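Local coordinates for arginase (Glaciozyma antarctica, PDB 5YNL), which probably hydrolyses L-arginine to L-ornithine and urea, as a cold-adapted member of the arginase family from a psychrophilic yeast, at residues A158-F166 / F216-K224. Residues are numbered along the deposited sequence; the frame is centred on the assembly and turned at random.
Sequences AMGTVSGTF and FSWIKPCLK
Trp218 turns the edge of its indole to Gly160 CA, with CH2 4.3 Å away, and CZ3 sits near Ser163 OG. One face of the indole carries CG1 of its own neighbour Ile219, a poorly ordered side chain, offset toward the rim. In this arginase alpha/beta fold, with its parallel eight-stranded sheet, the contact lays the loop leading to strand 228-233 along helix 158-168. The Phe166 ring meets Cys222 and Leu223 obliquely. Its CD2 is 3.2 Å from Cys222 O, and CZ touches Leu223 CD1. Helix 124-142 packs against Trp218, and Ser128 there hydrogen-bonds NE1. Cys222 SG lies between its backbone N and carbonyl carbon (chi1 59°). From there it meets Phe166 CB at 3.6 Å and Val162 CG1 at 4.2 Å. The sulfur is 4.8 Å from the Phe166 ring centroid and 42° off the normal, an oblique sulfur-aromatic contact. With an alanine in place of Phe166, Cys222 SG would probably keep its CB contact but lose the ring, and a gap would open between Cys222 O and Leu223 CD1. At the other end, Met159 crosses Phe216 and Ile219 at about a right angle. Its SD rests 3.9 Å from Ile219 CD1. The same sulfur makes an oblique Met-aromatic contact with Phe216, whose ring also meets Phe201; SD to Phe216 CE1 is 4.1 Å.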
loop_
_atom_site.group_PDB
_atom_site.type_symbol
_atom_site.label_atom_id
_atom_site.label_comp_id
_atom_site.label_asym_id
_atom_site.label_seq_id
_atom_site.Cartn_x
_atom_site.Cartn_y
_atom_site.Cartn_z
ATOM N N ALA A 158 4.758 -1.587 5.262
ATOM C CA ALA A 158 3.332 -1.929 5.225
ATOM C C ALA A 158 2.845 -2.666 6.486
ATOM O O ALA A 158 1.646 -2.732 6.743
ATOM C CB ALA A 158 2.958 -2.691 3.972
ATOM N N MET A 159 3.774 -3.218 7.255
ATOM C CA MET A 159 3.442 -3.731 8.562
ATOM C C MET A 159 2.804 -2.617 9.382
ATOM O O MET A 159 1.771 -2.817 10.028
ATOM C CB MET A 159 4.698 -4.259 9.259
ATOM C CG MET A 159 4.925 -5.748 9.043
ATOM S SD MET A 159 6.245 -6.451 10.057
ATOM C CE MET A 159 7.680 -5.682 9.284
ATOM N N GLY A 160 3.402 -1.432 9.335
ATOM C CA GLY A 160 2.885 -0.313 10.100
ATOM C C GLY A 160 1.639 0.296 9.485
ATOM O O GLY A 160 0.603 0.439 10.154
ATOM N N THR A 161 1.750 0.650 8.209
ATOM C CA THR A 161 0.675 1.299 7.470
ATOM C C THR A 161 -0.645 0.501 7.537
ATOM O O THR A 161 -1.729 1.076 7.728
ATOM C CB THR A 161 1.122 1.542 5.997
ATOM O OG1 THR A 161 0.339 2.571 5.386
ATOM C CG2 THR A 161 0.971 0.313 5.206
ATOM N N VAL A 162 -0.552 -0.822 7.414
ATOM C CA VAL A 162 -1.736 -1.671 7.408
ATOM C C VAL A 162 -2.265 -1.847 8.848
ATOM O O VAL A 162 -3.474 -1.936 9.072
ATOM C CB VAL A 162 -1.429 -3.040 6.734
ATOM C CG1 VAL A 162 -2.534 -4.061 6.986
ATOM C CG2 VAL A 162 -1.196 -2.876 5.248
ATOM N N SER A 163 -1.364 -1.869 9.827
ATOM C CA SER A 163 -1.798 -1.977 11.216
ATOM C C SER A 163 -2.647 -0.773 11.619
ATOM O O SER A 163 -3.757 -0.931 12.113
ATOM C CB SER A 163 -0.599 -2.113 12.150
ATOM O OG SER A 163 0.181 -3.239 11.793
ATOM N N GLY A 164 -2.122 0.431 11.392
ATOM C CA GLY A 164 -2.835 1.655 11.717
ATOM C C GLY A 164 -4.175 1.734 11.015
ATOM O O GLY A 164 -5.198 1.987 11.647
ATOM N N THR A 165 -4.163 1.507 9.701
ATOM C CA THR A 165 -5.356 1.587 8.869
ATOM C C THR A 165 -6.437 0.603 9.330
ATOM O O THR A 165 -7.611 0.975 9.486
ATOM C CB THR A 165 -4.994 1.319 7.402
ATOM O OG1 THR A 165 -4.128 2.367 6.919
ATOM C CG2 THR A 165 -6.243 1.232 6.557
ATOM N N PHE A 166 -6.046 -0.651 9.549
ATOM C CA PHE A 166 -7.002 -1.668 9.977
ATOM C C PHE A 166 -7.417 -1.482 11.418
ATOM O O PHE A 166 -8.517 -1.868 11.795
ATOM C CB PHE A 166 -6.439 -3.069 9.759
ATOM C CG PHE A 166 -6.591 -3.565 8.345
ATOM C CD1 PHE A 166 -5.840 -3.011 7.314
ATOM C CD2 PHE A 166 -7.483 -4.586 8.049
ATOM C CE1 PHE A 166 -5.971 -3.462 6.010
ATOM C CE2 PHE A 166 -7.619 -5.046 6.751
ATOM C CZ PHE A 166 -6.866 -4.478 5.724
ATOM N N PHE A 216 7.848 -8.463 18.412
ATOM C CA PHE A 216 6.767 -7.960 17.567
ATOM C C PHE A 216 5.420 -8.208 18.257
ATOM O O PHE A 216 4.583 -8.983 17.783
ATOM C CB PHE A 216 6.805 -8.599 16.172
ATOM C CG PHE A 216 7.774 -7.937 15.219
ATOM C CD1 PHE A 216 7.394 -6.810 14.496
ATOM C CD2 PHE A 216 9.054 -8.448 15.035
ATOM C CE1 PHE A 216 8.272 -6.201 13.609
ATOM C CE2 PHE A 216 9.940 -7.844 14.150
ATOM C CZ PHE A 216 9.547 -6.718 13.436
ATOM N N SER A 217 5.227 -7.527 19.383
ATOM C CA SER A 217 4.065 -7.740 20.239
ATOM C C SER A 217 2.924 -6.799 19.860
ATOM O O SER A 217 1.751 -7.195 19.856
ATOM C CB SER A 217 4.449 -7.535 21.709
ATOM O OG SER A 217 5.817 -7.840 21.929
ATOM N N TRP A 218 3.282 -5.556 19.536
ATOM C CA TRP A 218 2.323 -4.533 19.120
ATOM C C TRP A 218 1.514 -4.938 17.886
ATOM O O TRP A 218 0.469 -4.351 17.599
ATOM C CB TRP A 218 3.048 -3.216 18.841
ATOM C CG TRP A 218 4.037 -3.330 17.733
ATOM C CD1 TRP A 218 5.324 -3.768 17.827
ATOM C CD2 TRP A 218 3.822 -3.009 16.351
ATOM N NE1 TRP A 218 5.929 -3.734 16.592
ATOM C CE2 TRP A 218 5.026 -3.272 15.669
ATOM C CE3 TRP A 218 2.729 -2.519 15.625
ATOM C CZ2 TRP A 218 5.168 -3.060 14.294
ATOM C CZ3 TRP A 218 2.873 -2.313 14.260
ATOM C CH2 TRP A 218 4.081 -2.581 13.611
ATOM N N ILE A 219 1.995 -5.939 17.157
ATOM C CA ILE A 219 1.289 -6.397 15.970
ATOM C C ILE A 219 0.216 -7.426 16.299
ATOM O O ILE A 219 0.510 -8.528 16.773
ATOM C CB ILE A 219 2.243 -6.981 14.916
ATOM C CG1 ILE A 219 3.131 -5.877 14.346
ATOM C CG2 ILE A 219 1.453 -7.650 13.799
ATOM C CD1 ILE A 219 4.080 -6.344 13.262
ATOM N N LYS A 220 -1.034 -7.048 16.058
ATOM C CA LYS A 220 -2.128 -8.009 16.063
ATOM C C LYS A 220 -2.416 -8.367 14.607
ATOM O O LYS A 220 -2.342 -7.503 13.718
ATOM C CB LYS A 220 -3.378 -7.430 16.729
ATOM N N PRO A 221 -2.697 -9.654 14.351
ATOM C CA PRO A 221 -3.100 -10.094 13.015
ATOM C C PRO A 221 -4.406 -9.410 12.653
ATOM O O PRO A 221 -5.462 -9.811 13.148
ATOM C CB PRO A 221 -3.335 -11.598 13.196
ATOM C CG PRO A 221 -2.538 -11.976 14.390
ATOM C CD PRO A 221 -2.548 -10.778 15.292
ATOM N N CYS A 222 -4.344 -8.381 11.815
ATOM C CA CYS A 222 -5.536 -7.600 11.526
ATOM C C CYS A 222 -6.077 -7.879 10.125
ATOM O O CYS A 222 -7.059 -7.263 9.694
ATOM C CB CYS A 222 -5.230 -6.113 11.704
ATOM S SG CYS A 222 -3.898 -5.482 10.639
ATOM N N LEU A 223 -5.435 -8.815 9.428
ATOM C CA LEU A 223 -5.739 -9.087 8.022
ATOM C C LEU A 223 -6.111 -10.547 7.767
ATOM O O LEU A 223 -5.268 -11.440 7.891
ATOM C CB LEU A 223 -4.540 -8.725 7.142
ATOM C CG LEU A 223 -4.783 -8.898 5.643
ATOM C CD1 LEU A 223 -5.565 -7.712 5.093
ATOM C CD2 LEU A 223 -3.474 -9.071 4.881
ATOM N N LYS A 224 -7.371 -10.780 7.407
ATOM C CA LYS A 224 -7.824 -12.095 6.970
ATOM C C LYS A 224 -7.320 -12.344 5.544
ATOM O O LYS A 224 -7.271 -11.416 4.734
ATOM C CB LYS A 224 -9.353 -12.156 7.011
ATOM C CG LYS A 224 -9.970 -12.252 8.421
ATOM C CD LYS A 224 -11.356 -11.572 8.474
ATOM C CE LYS A 224 -12.173 -11.953 9.724
ATOM N NZ LYS A 224 -12.880 -13.276 9.653
#